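Local coordinates for transcriptional regulatory protein RcsB (Escherichia coli, PDB 5I4C) that acts as the response regulator of the Rcs phosphorelay, binding regulatory DNA to control genes for capsule synthesis, biofilm formation and cell division, at residues A[40-43]-A[44-47]; A[68-71]-A[72-76]. One frame throughout, in Å; residues are numbered along the deposited sequence.

Contact 1 of 2, residues A[40-43]-A[44-47]; sequences ALIN and NLPK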
loop_
_atom_site.group_PDB
_atom_site.type_symbol
_atom_site.label_atom_id
_atom_site.label_comp_id
_atom_site.label_asym_id
_atom_site.label_seq_id
_atom_site.Cartn_x
_atom_site.Cartn_y
_atom_site.Cartn_z
ATOM N N ALA A 40 -14.062 6.695 13.755
ATOM C CA ALA A 40 -14.973 6.154 12.782
ATOM C C ALA A 40 -15.131 4.651 12.970
ATOM O O ALA A 40 -16.235 4.140 12.982
ATOM C CB ALA A 40 -14.473 6.490 11.352
ATOM N N LEU A 41 -14.038 3.941 13.149
ATOM C CA LEU A 41 -14.098 2.536 13.469
ATOM C C LEU A 41 -15.003 2.163 14.662
ATOM O O LEU A 41 -15.919 1.311 14.548
ATOM C CB LEU A 41 -12.682 2.053 13.827
ATOM C CG LEU A 41 -12.560 0.589 14.286
ATOM C CD1 LEU A 41 -13.101 -0.386 13.267
ATOM C CD2 LEU A 41 -11.107 0.221 14.486
ATOM N N ILE A 42 -14.708 2.768 15.789
ATOM C CA ILE A 42 -15.373 2.466 17.036
ATOM C C ILE A 42 -16.823 2.898 16.967
ATOM O O ILE A 42 -17.688 2.186 17.438
ATOM C CB ILE A 42 -14.670 3.141 18.241
ATOM C CG1 ILE A 42 -13.269 2.555 18.514
ATOM C CG2 ILE A 42 -15.557 3.142 19.516
ATOM C CD1 ILE A 42 -13.239 1.063 18.548
ATOM N N ASN A 43 -17.083 4.041 16.337
ATOM C CA ASN A 43 -18.454 4.513 16.160
ATOM C C ASN A 43 -19.324 3.616 15.360
ATOM O O ASN A 43 -20.489 3.494 15.670
ATOM C CB ASN A 43 -18.527 5.888 15.509
ATOM C CG ASN A 43 -18.267 6.983 16.454
ATOM O OD1 ASN A 43 -18.308 6.808 17.651
ATOM N ND2 ASN A 43 -17.936 8.132 15.919
ATOM N N ASN A 44 -18.764 2.964 14.356
ATOM C CA ASN A 44 -19.566 2.137 13.465
ATOM C C ASN A 44 -19.465 0.650 13.734
ATOM O O ASN A 44 -20.318 -0.075 13.312
ATOM C CB ASN A 44 -19.158 2.438 12.077
ATOM C CG ASN A 44 -19.595 3.785 11.688
ATOM O OD1 ASN A 44 -20.793 4.032 11.523
ATOM N ND2 ASN A 44 -18.671 4.736 11.692
ATOM N N LEU A 45 -18.492 0.217 14.501
ATOM C CA LEU A 45 -18.372 -1.185 14.906
ATOM C C LEU A 45 -19.683 -1.873 15.344
ATOM O O LEU A 45 -19.988 -2.921 14.836
ATOM C CB LEU A 45 -17.277 -1.403 15.973
ATOM C CG LEU A 45 -16.017 -2.108 15.440
ATOM C CD1 LEU A 45 -14.851 -2.024 16.405
ATOM C CD2 LEU A 45 -16.306 -3.540 15.152
ATOM N N PRO A 46 -20.432 -1.295 16.278
ATOM C CA PRO A 46 -21.674 -1.981 16.699
ATOM C C PRO A 46 -22.662 -2.198 15.553
ATOM O O PRO A 46 -23.535 -3.082 15.635
ATOM C CB PRO A 46 -22.275 -1.041 17.737
ATOM C CG PRO A 46 -21.108 -0.164 18.189
ATOM C CD PRO A 46 -20.256 -0.006 16.949
ATOM N N LYS A 47 -22.525 -1.423 14.475
ATOM C CA LYS A 47 -23.505 -1.452 13.355
ATOM C C LYS A 47 -23.243 -2.523 12.251
ATOM O O LYS A 47 -24.024 -2.675 11.292
ATOM C CB LYS A 47 -23.616 -0.064 12.719
ATOM C CG LYS A 47 -23.877 1.085 13.682
ATOM C CD LYS A 47 -23.618 2.399 12.911
ATOM C CE LYS A 47 -23.623 3.611 13.785
ATOM N NZ LYS A 47 -23.473 4.822 12.940
#

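Contact 2 of 2, residues A[68-71]-A[72-76]; sequences ITLI and KYIKR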
loop_
_atom_site.group_PDB
_atom_site.type_symbol
_atom_site.label_atom_id
_atom_site.label_comp_id
_atom_site.label_asym_id
_atom_site.label_seq_id
_atom_site.Cartn_x
_atom_site.Cartn_y
_atom_site.Cartn_z
ATOM N N ILE A 68 -1.746 0.197 21.829
ATOM C CA ILE A 68 -2.191 -0.573 22.972
ATOM C C ILE A 68 -3.497 -0.025 23.550
ATOM O O ILE A 68 -4.418 -0.742 23.876
ATOM C CB ILE A 68 -1.078 -0.561 24.067
ATOM C CG1 ILE A 68 0.181 -1.283 23.572
ATOM C CG2 ILE A 68 -1.570 -1.182 25.371
ATOM C CD1 ILE A 68 -0.030 -2.749 23.206
ATOM N N THR A 69 -3.560 1.270 23.652
ATOM C CA THR A 69 -4.761 1.955 24.133
ATOM C C THR A 69 -5.991 1.593 23.355
ATOM O O THR A 69 -6.982 1.215 23.911
ATOM C CB THR A 69 -4.495 3.458 24.038
ATOM O OG1 THR A 69 -3.409 3.763 24.900
ATOM C CG2 THR A 69 -5.696 4.291 24.429
ATOM N N LEU A 70 -5.862 1.541 22.039
ATOM C CA LEU A 70 -6.984 1.167 21.190
ATOM C C LEU A 70 -7.293 -0.303 21.363
ATOM O O LEU A 70 -8.455 -0.664 21.495
ATOM C CB LEU A 70 -6.631 1.441 19.738
ATOM C CG LEU A 70 -7.744 1.045 18.763
ATOM C CD1 LEU A 70 -9.056 1.794 19.042
ATOM C CD2 LEU A 70 -7.252 1.229 17.355
ATOM N N ILE A 71 -6.287 -1.140 21.412
ATOM C CA ILE A 71 -6.577 -2.556 21.664
ATOM C C ILE A 71 -7.325 -2.825 22.946
ATOM O O ILE A 71 -8.281 -3.617 22.968
ATOM C CB ILE A 71 -5.332 -3.449 21.610
ATOM C CG1 ILE A 71 -4.695 -3.475 20.221
ATOM C CG2 ILE A 71 -5.672 -4.902 22.003
ATOM C CD1 ILE A 71 -5.693 -3.380 19.122
ATOM N N LYS A 72 -6.892 -2.195 24.001
ATOM C CA LYS A 72 -7.560 -2.292 25.313
ATOM C C LYS A 72 -8.999 -1.834 25.252
ATOM O O LYS A 72 -9.885 -2.457 25.803
ATOM C CB LYS A 72 -6.824 -1.421 26.326
ATOM C CG LYS A 72 -5.559 -2.040 26.846
ATOM C CD LYS A 72 -4.841 -1.075 27.797
ATOM C CE LYS A 72 -4.566 -1.761 29.104
ATOM N NZ LYS A 72 -3.511 -1.012 29.793
ATOM N N TYR A 73 -9.236 -0.733 24.593
ATOM C CA TYR A 73 -10.592 -0.274 24.334
ATOM C C TYR A 73 -11.452 -1.361 23.644
ATOM O O TYR A 73 -12.544 -1.713 24.133
ATOM C CB TYR A 73 -10.592 1.061 23.548
ATOM C CG TYR A 73 -11.971 1.644 23.462
ATOM C CD1 TYR A 73 -12.886 1.152 22.526
ATOM C CD2 TYR A 73 -12.441 2.571 24.421
ATOM C CE1 TYR A 73 -14.199 1.577 22.495
ATOM C CE2 TYR A 73 -13.762 3.048 24.359
ATOM C CZ TYR A 73 -14.626 2.544 23.397
ATOM O OH TYR A 73 -15.913 2.906 23.289
ATOM N N ILE A 74 -10.958 -1.906 22.547
ATOM C CA ILE A 74 -11.719 -2.924 21.763
ATOM C C ILE A 74 -11.926 -4.216 22.558
ATOM O O ILE A 74 -13.038 -4.811 22.526
ATOM C CB ILE A 74 -11.043 -3.202 20.415
ATOM C CG1 ILE A 74 -11.053 -1.919 19.586
ATOM C CG2 ILE A 74 -11.791 -4.276 19.643
ATOM C CD1 ILE A 74 -10.203 -1.954 18.395
ATOM N N LYS A 75 -10.896 -4.673 23.274
ATOM C CA LYS A 75 -11.049 -5.898 24.057
ATOM C C LYS A 75 -12.090 -5.771 25.107
ATOM O O LYS A 75 -12.771 -6.723 25.394
ATOM C CB LYS A 75 -9.788 -6.350 24.770
ATOM C CG LYS A 75 -8.581 -6.639 23.917
ATOM C CD LYS A 75 -8.811 -7.666 22.828
ATOM C CE LYS A 75 -8.936 -9.123 23.314
ATOM N NZ LYS A 75 -9.062 -10.048 22.109
ATOM N N ARG A 76 -12.225 -4.582 25.658
ATOM C CA ARG A 76 -13.200 -4.346 26.723
ATOM C C ARG A 76 -14.587 -4.169 26.175
ATOM O O ARG A 76 -15.551 -4.714 26.705
ATOM C CB ARG A 76 -12.731 -3.116 27.441
ATOM C CG ARG A 76 -13.522 -2.775 28.597
ATOM C CD ARG A 76 -12.726 -1.823 29.477
ATOM N NE ARG A 76 -13.768 -1.364 30.331
ATOM C CZ ARG A 76 -14.544 -0.316 30.067
ATOM N NH1 ARG A 76 -14.289 0.502 29.072
ATOM N NH2 ARG A 76 -15.543 -0.047 30.893
#

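Contact 1 of 2, residues A[40-43]-A[44-47]
Asn44 grips the carbonyl oxygen of Ala40 twice, once through the backbone N-H and once through its side-chain amide. Asn44 ND2 lies 2.8 Å from Ala40 O, and Asn44 N donates to the same Ala40 O at 3.1 Å, the two coming from opposite faces of the carbonyl plane. With CG beside the backbone N (chi1 -70°), the side chain folds back along the C-terminal turn of helix 38-44 and brings its NH2 to that oxygen. The other end of the amide is held too, since Lys47 NZ reaches Asn44 OD1 at 3.1 Å over an extended chain. At the next residue, Leu45 N bonds to Leu41 O at 2.8 Å as the helix passes into the 3-10 turn 45-47. On the inner face Leu41 and Leu45 run side by side, CD1 of Leu41 being 3.9 Å from CD1 of Leu45, while Ile42 CD1 meets that same Leu45 methyl from another direction. Ile7 of strand 4-9 lies against both leucines, and Phe78 and Leu81 pack on Leu45. With both ends engaged, the amide is probably held in one orientation, NH2 toward the helix, and the lysine ammonium would probably polarise it, strengthening the donor to Ala40 O.

Contact 2 of 2, residues A[68-71]-A[72-76]
Four successive bonds from N-H of residue i+4 to O of residue i join residues 68-71 to 72-75 in a regular alpha-helix, from Lys72 N to Ile68 O at 2.9 Å through to Lys75 N to Ile71 O at 2.8 Å, all nearly straight, with N-H...O angles of at least 165°. Leu70 and Ile74 make the apolar contact on the buried side. Leu70 CG comes within 3.9 Å of Ile74 CD1, and the Leu70 methyl CD1 closes on the same carbon; the two side chains cross at a slant. Leu70 turns its CG away from the backbone N (chi1 179°), so that its branch, though leaving the main chain in the other direction, swings back to the isoleucine. Ile74 CG1 also lies close to the carbonyl oxygen of Leu70. This helix is the crossover of a beta-alpha-beta unit between strands 52-56 and 82-87 of the parallel CheY-like receiver sheet, and Ile74 packs on Ile83 of the second strand. Ile71, covered by Leu57 and Leu101, runs alongside Lys75, its CG2 being 3.9 Å from Lys75 CG. That lysine bends at chi2 and chi3, its CG resting 3.2 Å from Ile71 O, and its ammonium makes a weak bond to the carbonyl of Asp102. On the more exposed flank the aliphatic part of Lys72 bends across Ile68, with Lys72 CD 4.1 Å from Ile68 CG2. Tyr73 touches the preceding turn through CB, 3.4 Å from Leu70 O, and carries its ring off to stack with His77 and meet Tyr64 with the planes inclined at about 50°.

Overall arrangement
Both contacts are local, each formed within one continuous stretch of the receiver domain, and they come in series along the chain: contact 1 at the end of helix 38-44, ahead of strand 52-56, and contact 2 in helix 67-77, which follows that strand. Their centres lie 14 Å apart, yet they touch through Ile42, whose CG2 is 3.6 Å from Tyr73 CE1 and whose CD1 is 3.8 Å from Ile74 CG1. Contact 1 reaches strand 4-9 and contact 2 strand 82-87; between those lies strand 52-56. The two helices thus pack as neighbours on the five-stranded parallel sheet, covering it beside the strand that ends at Asp56, the predicted phosphorylation site, unmodified here.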